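Local structure of thioredoxin-like protein (Klebsiella pneumoniae subsp. pneumoniae MGH 78578, 3TY1) at residues Y119-G123 with H204-I209. The protein is of unknown function but probably binds carbohydrate, having the supersandwich fold of a putative aldose 1-epimerase. Coordinates in Å, arbitrary orientation, origin at the centre of the assembly. Numbering follows the deposited sequence.
Sequences YEWTG and HDYQII
After strand 114-119, which pairs antiparallel with strand 204-214, the chain runs on beside that neighbour as an irregular loop. Y119 follows a cis peptide bond; its O accepts a hydrogen bond from Q207 N (2.9 Å, 165° at the hydrogen) and lies 3.2 Å from Y206 CA, a CA-H...O contact. With chi1 m, its ring takes I208 CD1 over one face, 3.8 Å from the centroid, a CH-pi contact, while the hydroxyl hydrogen-bonds Y210. E120 (phi/psi -62/-37) bends the chain, its CA 4.9 Å from that of Y206. Its t,t side chain packs CG against H204 CE1 (3.7 Å); a water joins E120 OE2 to H204 NE2, and the carboxylate also forms a salt bridge with R101 of the second subunit. W121, extended, has its CA-CB bond turned away from the strand; its NE1 hydrogen-bonds T134 O and its ring meets that of Y133 edge-to-face. W121 CA lies 3.3 Å from Q207 OE1, which accepts a bond from T122 N (3.1 Å); Q207 NE2 also bonds S320 directly. T122, also extended, points toward the strand, CG2 3.5 Å from Q207 CB. The Q207 side chain thus ties the loop to strand 204-214, directly at T122 N and through waters at E120 O and T122 O, within the beta-rich supersandwich of galactose mutarotase-like proteins.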
# COMPACT_ATOMS: atom_id res chain seq x y z
N TYR A 119 8.83 15.70 6.99
CA TYR A 119 9.13 16.76 7.98
C TYR A 119 8.65 16.43 9.38
O TYR A 119 9.16 16.96 10.36
CB TYR A 119 8.53 18.09 7.54
CG TYR A 119 9.22 18.69 6.35
CD1 TYR A 119 8.95 18.24 5.05
CD2 TYR A 119 10.17 19.73 6.50
CE1 TYR A 119 9.60 18.79 3.95
CE2 TYR A 119 10.81 20.30 5.39
CZ TYR A 119 10.53 19.81 4.12
OH TYR A 119 11.14 20.34 3.01
N GLU A 120 7.67 15.54 9.49
CA GLU A 120 7.14 15.15 10.81
C GLU A 120 8.24 14.49 11.68
O GLU A 120 8.30 14.69 12.90
CB GLU A 120 5.90 14.27 10.64
CG GLU A 120 5.03 14.20 11.87
CD GLU A 120 3.89 13.20 11.79
OE1 GLU A 120 3.32 13.00 10.69
OE2 GLU A 120 3.52 12.65 12.85
N TRP A 121 9.10 13.71 11.03
CA TRP A 121 10.33 13.19 11.65
C TRP A 121 11.32 12.82 10.56
O TRP A 121 10.98 12.85 9.38
CB TRP A 121 10.08 11.98 12.59
CG TRP A 121 9.74 10.76 11.88
CD1 TRP A 121 10.60 9.80 11.46
CD2 TRP A 121 8.45 10.38 11.43
NE1 TRP A 121 9.93 8.83 10.80
CE2 TRP A 121 8.60 9.17 10.73
CE3 TRP A 121 7.17 10.95 11.53
CZ2 TRP A 121 7.52 8.50 10.13
CZ3 TRP A 121 6.11 10.29 10.94
CH2 TRP A 121 6.29 9.07 10.25
N THR A 122 12.53 12.45 10.98
CA THR A 122 13.59 12.07 10.06
C THR A 122 14.54 11.08 10.73
O THR A 122 14.40 10.73 11.89
CB THR A 122 14.39 13.33 9.60
OG1 THR A 122 15.08 13.02 8.40
CG2 THR A 122 15.38 13.84 10.71
N GLY A 123 15.51 10.61 9.96
CA GLY A 123 16.61 9.83 10.50
C GLY A 123 16.40 8.33 10.50
O GLY A 123 15.35 7.83 10.06
N HIS A 204 3.85 21.70 16.88
CA HIS A 204 4.25 20.37 16.50
C HIS A 204 5.75 20.31 16.22
O HIS A 204 6.35 21.27 15.69
CB HIS A 204 3.44 19.86 15.30
CG HIS A 204 3.44 18.37 15.20
ND1 HIS A 204 4.54 17.67 14.73
CD2 HIS A 204 2.53 17.45 15.57
CE1 HIS A 204 4.29 16.38 14.82
NE2 HIS A 204 3.08 16.21 15.33
N ASP A 205 6.35 19.20 16.60
CA ASP A 205 7.75 18.91 16.26
C ASP A 205 7.95 18.79 14.74
O ASP A 205 7.02 18.44 14.02
CB ASP A 205 8.21 17.58 16.87
CG ASP A 205 8.41 17.64 18.37
OD1 ASP A 205 8.34 18.73 18.99
OD2 ASP A 205 8.67 16.56 18.91
N TYR A 206 9.15 19.12 14.26
CA TYR A 206 9.52 18.83 12.89
C TYR A 206 11.02 18.61 12.85
O TYR A 206 11.74 19.06 13.74
CB TYR A 206 9.08 19.93 11.92
CG TYR A 206 9.90 21.22 11.96
CD1 TYR A 206 9.58 22.26 12.84
CD2 TYR A 206 10.98 21.38 11.11
CE1 TYR A 206 10.34 23.44 12.84
CE2 TYR A 206 11.72 22.54 11.10
CZ TYR A 206 11.41 23.56 11.95
OH TYR A 206 12.21 24.66 11.89
N GLN A 207 11.43 17.85 11.85
CA GLN A 207 12.82 17.62 11.51
C GLN A 207 12.96 17.56 9.99
O GLN A 207 12.05 17.07 9.32
CB GLN A 207 13.32 16.29 12.04
CG GLN A 207 13.21 16.06 13.53
CD GLN A 207 13.59 14.65 13.87
OE1 GLN A 207 12.75 13.74 13.78
NE2 GLN A 207 14.88 14.44 14.22
N ILE A 208 14.10 17.98 9.46
CA ILE A 208 14.35 17.85 8.00
C ILE A 208 15.82 17.70 7.69
O ILE A 208 16.63 18.38 8.27
CB ILE A 208 13.73 19.04 7.20
CG1 ILE A 208 13.95 18.94 5.67
CG2 ILE A 208 14.25 20.40 7.75
CD1 ILE A 208 13.29 17.71 5.01
N ILE A 209 16.14 16.80 6.74
CA ILE A 209 17.47 16.69 6.19
C ILE A 209 17.27 16.78 4.66
O ILE A 209 16.43 16.03 4.11
CB ILE A 209 18.15 15.32 6.57
CG1 ILE A 209 18.31 15.18 8.08
CG2 ILE A 209 19.47 15.16 5.83
CD1 ILE A 209 18.92 13.86 8.54
O HOH W 1 10.39 14.66 14.94
O HOH W 2 2.21 13.76 15.06
O HOH W 3 15.72 11.69 13.95